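PDB 4R36: putative acyl-[acyl-carrier-protein]--UDP-N-acetylglucosamine O-acyltransferase from Bacteroides fragilis, which probably transfers an acyl chain from acyl carrier protein to the sugar of UDP-N-acetylglucosamine. Local coordinates for residues T122-N127 with A140-G145; A98-N103 with V110-G115. All coordinates share one frame; numbering follows the deposited sequence.

Contact 1 (T122-N127 with A140-G145)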
# COMPACT_ATOMS: atom_id res chain seq x y z
N THR A 122 11.39 -18.71 4.16
CA THR A 122 11.40 -17.33 3.62
C THR A 122 12.68 -16.73 4.21
O THR A 122 12.89 -16.76 5.41
CB THR A 122 10.16 -16.57 4.07
OG1 THR A 122 9.01 -17.34 3.73
CG2 THR A 122 10.12 -15.19 3.39
N ILE A 123 13.55 -16.21 3.36
CA ILE A 123 14.86 -15.74 3.78
C ILE A 123 15.19 -14.36 3.29
O ILE A 123 15.16 -14.10 2.07
CB ILE A 123 15.97 -16.67 3.28
CG1 ILE A 123 15.75 -18.12 3.82
CG2 ILE A 123 17.37 -16.14 3.60
CD1 ILE A 123 16.66 -19.16 3.20
N VAL A 124 15.53 -13.49 4.24
CA VAL A 124 16.11 -12.17 4.01
C VAL A 124 17.55 -12.19 4.56
O VAL A 124 17.77 -12.73 5.64
CB VAL A 124 15.32 -11.11 4.74
CG1 VAL A 124 15.96 -9.72 4.64
CG2 VAL A 124 13.91 -10.99 4.20
N GLY A 125 18.51 -11.71 3.76
CA GLY A 125 19.94 -11.69 4.08
C GLY A 125 20.36 -10.60 5.06
O GLY A 125 19.70 -10.40 6.10
N ASN A 126 21.44 -9.90 4.72
CA ASN A 126 22.04 -8.95 5.64
C ASN A 126 22.00 -7.53 5.10
O ASN A 126 22.04 -7.33 3.87
CB ASN A 126 23.48 -9.34 5.87
CG ASN A 126 23.65 -10.78 6.27
OD1 ASN A 126 22.91 -11.34 7.13
ND2 ASN A 126 24.61 -11.41 5.65
N ASN A 127 21.94 -6.54 5.99
CA ASN A 127 22.18 -5.14 5.60
C ASN A 127 21.11 -4.65 4.59
O ASN A 127 21.42 -3.85 3.72
CB ASN A 127 23.59 -4.91 5.03
CG ASN A 127 24.68 -5.50 5.94
OD1 ASN A 127 24.84 -5.08 7.01
ND2 ASN A 127 25.41 -6.44 5.46
N ALA A 140 10.09 -16.52 -0.44
CA ALA A 140 10.86 -15.50 -1.09
C ALA A 140 12.27 -15.46 -0.55
O ALA A 140 12.56 -15.94 0.56
CB ALA A 140 10.21 -14.15 -0.88
N LEU A 141 13.17 -14.98 -1.38
CA LEU A 141 14.58 -14.85 -1.06
C LEU A 141 15.04 -13.41 -1.39
O LEU A 141 14.98 -13.03 -2.56
CB LEU A 141 15.43 -15.82 -1.88
CG LEU A 141 16.95 -15.63 -1.66
CD1 LEU A 141 17.40 -15.95 -0.25
CD2 LEU A 141 17.75 -16.48 -2.68
N ILE A 142 15.50 -12.68 -0.38
CA ILE A 142 16.17 -11.40 -0.53
C ILE A 142 17.61 -11.59 -0.13
O ILE A 142 17.88 -12.20 0.92
CB ILE A 142 15.50 -10.30 0.30
CG1 ILE A 142 14.04 -10.15 -0.17
CG2 ILE A 142 16.23 -9.00 0.19
CD1 ILE A 142 13.28 -9.05 0.57
N GLY A 143 18.52 -11.06 -0.94
CA GLY A 143 19.97 -11.10 -0.61
C GLY A 143 20.40 -10.04 0.40
O GLY A 143 19.76 -9.89 1.48
N ASN A 144 21.49 -9.34 0.06
CA ASN A 144 22.18 -8.43 0.96
C ASN A 144 22.27 -7.09 0.36
O ASN A 144 22.37 -6.93 -0.88
CB ASN A 144 23.61 -8.91 1.24
CG ASN A 144 23.65 -10.35 1.63
OD1 ASN A 144 23.00 -10.79 2.61
ND2 ASN A 144 24.42 -11.12 0.89
N GLY A 145 22.25 -6.09 1.22
CA GLY A 145 22.51 -4.73 0.74
C GLY A 145 21.40 -4.08 -0.10
O GLY A 145 21.65 -3.11 -0.79
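I123 brackets L141: its N donates to A140 O at 3.0 Å, and its O accepts from I142 N at 2.9 Å. This alternation, with I123 beside L141 and V124 beside I142, defines parallel pairing. At the turn, G125 N reaches I142 O at 3.0 Å from 39° above the carbonyl plane, and N126 O receives G145 N at 2.9 Å. L141 CA, 3.3 Å from I123 O, adds a CA-H...O contact.

The pair belongs to neighbouring coils of a left-handed parallel beta-helix built on hexapeptide repeats, so like residues line up coil upon coil.

N126 and N144 run side by side, their amide planes 11° apart, an asparagine ladder across coils. With CG held beside its own backbone N (chi1 -49°), N144 presents an in-plane lone pair of OD1 to N126 N at 2.8 Å. The ladder runs on both ways: N126 OD1 accepts from D102 N, and D162 OD1 from N144 N.

Apolar contacts occur on both faces of the sheet. I123 CG2 lies alongside L141 CD1 at 3.9 Å, whereas V124 CG2 meets I142 CD1 at 4.2 Å on the buried face, where V136 of strand 135-136 packs against I142.

Contact 2 (A98-N103 with V110-G115)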
# COMPACT_ATOMS: atom_id res chain seq x y z
N ALA A 98 10.58 -18.20 8.77
CA ALA A 98 10.75 -16.82 8.22
C ALA A 98 12.00 -16.34 8.85
O ALA A 98 12.13 -16.36 10.10
CB ALA A 98 9.59 -15.93 8.58
N GLU A 99 12.96 -15.91 8.03
CA GLU A 99 14.29 -15.64 8.51
C GLU A 99 14.82 -14.33 8.03
O GLU A 99 14.67 -13.99 6.87
CB GLU A 99 15.28 -16.72 8.02
CG GLU A 99 14.75 -18.14 8.20
CD GLU A 99 15.74 -19.28 7.86
OE1 GLU A 99 16.92 -19.06 7.58
OE2 GLU A 99 15.29 -20.43 7.82
N ILE A 100 15.48 -13.61 8.92
CA ILE A 100 16.30 -12.48 8.52
C ILE A 100 17.69 -12.66 9.09
O ILE A 100 17.85 -13.30 10.14
CB ILE A 100 15.70 -11.09 8.93
CG1 ILE A 100 15.97 -10.76 10.39
CG2 ILE A 100 14.22 -11.02 8.60
CD1 ILE A 100 15.40 -9.45 10.84
N GLY A 101 18.67 -12.10 8.39
CA GLY A 101 20.10 -12.16 8.77
C GLY A 101 20.50 -11.09 9.76
O GLY A 101 19.89 -10.98 10.83
N ASP A 102 21.52 -10.35 9.40
CA ASP A 102 22.13 -9.34 10.27
C ASP A 102 21.99 -7.96 9.76
O ASP A 102 22.02 -7.71 8.50
CB ASP A 102 23.65 -9.59 10.41
CG ASP A 102 23.98 -11.00 10.90
OD1 ASP A 102 23.22 -11.62 11.64
OD2 ASP A 102 25.05 -11.47 10.49
N ASN A 103 21.89 -7.03 10.71
CA ASN A 103 21.99 -5.65 10.41
C ASN A 103 20.89 -5.15 9.46
O ASN A 103 21.11 -4.21 8.70
CB ASN A 103 23.37 -5.29 9.82
CG ASN A 103 24.52 -5.83 10.66
OD1 ASN A 103 25.45 -6.45 10.14
ND2 ASN A 103 24.43 -5.62 11.93
N VAL A 110 6.02 -4.00 8.24
CA VAL A 110 6.57 -4.96 7.31
C VAL A 110 6.09 -6.37 7.67
O VAL A 110 5.99 -6.72 8.86
CB VAL A 110 8.08 -4.91 7.28
CG1 VAL A 110 8.65 -6.15 6.63
CG2 VAL A 110 8.57 -3.61 6.60
N THR A 111 5.72 -7.16 6.67
CA THR A 111 5.29 -8.51 6.89
C THR A 111 6.28 -9.46 6.18
O THR A 111 6.57 -9.30 4.99
CB THR A 111 3.83 -8.77 6.41
OG1 THR A 111 3.65 -8.32 5.04
CG2 THR A 111 2.83 -8.06 7.30
N ILE A 112 6.79 -10.44 6.93
CA ILE A 112 7.59 -11.49 6.36
C ILE A 112 6.96 -12.83 6.75
O ILE A 112 7.13 -13.30 7.87
CB ILE A 112 9.07 -11.40 6.78
CG1 ILE A 112 9.64 -10.00 6.56
CG2 ILE A 112 9.91 -12.45 6.09
CD1 ILE A 112 11.04 -9.78 7.09
N ASN A 113 6.24 -13.44 5.82
CA ASN A 113 5.58 -14.68 6.13
C ASN A 113 6.59 -15.83 6.08
O ASN A 113 7.52 -15.84 5.28
CB ASN A 113 4.44 -15.00 5.14
CG ASN A 113 3.32 -13.94 5.01
OD1 ASN A 113 2.58 -14.00 4.03
ND2 ASN A 113 3.18 -13.04 5.95
N ARG A 114 6.37 -16.86 6.90
CA ARG A 114 7.12 -18.07 6.78
C ARG A 114 6.82 -18.86 5.54
O ARG A 114 5.86 -18.57 4.76
CB ARG A 114 6.99 -18.94 8.06
CG ARG A 114 5.64 -19.57 8.39
CD ARG A 114 5.85 -20.25 9.76
NE ARG A 114 4.69 -20.91 10.35
CZ ARG A 114 4.35 -22.20 10.22
NH1 ARG A 114 4.98 -23.01 9.42
NH2 ARG A 114 3.30 -22.68 10.87
N GLY A 115 7.62 -19.88 5.31
CA GLY A 115 7.58 -20.63 4.04
C GLY A 115 6.43 -21.66 3.89
O GLY A 115 5.63 -21.87 4.80
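I112 pushes its outer methyl, CD1, against the CG2 branch of I100 at 3.7 Å, and the two side chains cross at about a right angle. An extended outer chain (chi2 173°) carries CD1 to that methyl. On I100, chi1 of 80° sets CG1 between the backbone N and the carbonyl carbon and leaves CG2 beside the N, where CD1 reaches it. The inner branch of I112 serves a second partner, since its CG2 lies 4.3 Å from A98 CB.

The single methyl of A98 points at the passing chain and rests on backbone as well as side chain: CB is 3.7 Å from I112 O and 3.7 Å from R114 CA. R114 CB in turn lies 3.7 Å from A98 N, and the CA atoms of A98 and R114 come within 4.1 Å.

The two strands, 97-100 and 111-112, stand on different walls of the triangular left-handed beta-helix, with strand 105-106 on the third wall between them in sequence. They therefore meet through the apolar interior rather than edge to edge. The sheet-forming bonds of 97-100 go to other coils, A98 and I100 to R69 on one side and E99 to T122 and V124 on the other, while 111-112 lies between strands 81-82 and 135-136 in its own sheet. I70 and V124 extend the core around I100, as V136 and T122 do around I112.

From a CB lying on A98, the R114 side chain extends straight from CG to NE and leads away, its NH1 hydrogen-bonded to S96 OG and E94 O. N113 points away from 98-103 and packs on H135 of the same chain and on E108 of a neighbouring subunit.

Overall arrangement
The centres of contacts 1 and 2 lie about 8 Å apart, and strand 121-124 joins them, following 111-112 in the chain and pairing with 97-100 in the sheet. T122 bonds probably to both segments of contact 2, through OG1 to N113 O at 2.6 Å and through O to E99 N at 2.8 Å. Both contacts approach the substrate site: the side chains of T122 and N113 are each about 5 Å from that of H138, a UDP-N-acetylglucosamine-binding residue, though that ligand is absent here. At the far end of contact 1, N127 and G145 border the pocket holding 2-(2-methoxyethoxy)ethanol, probably acquired from the crystallisation liquor.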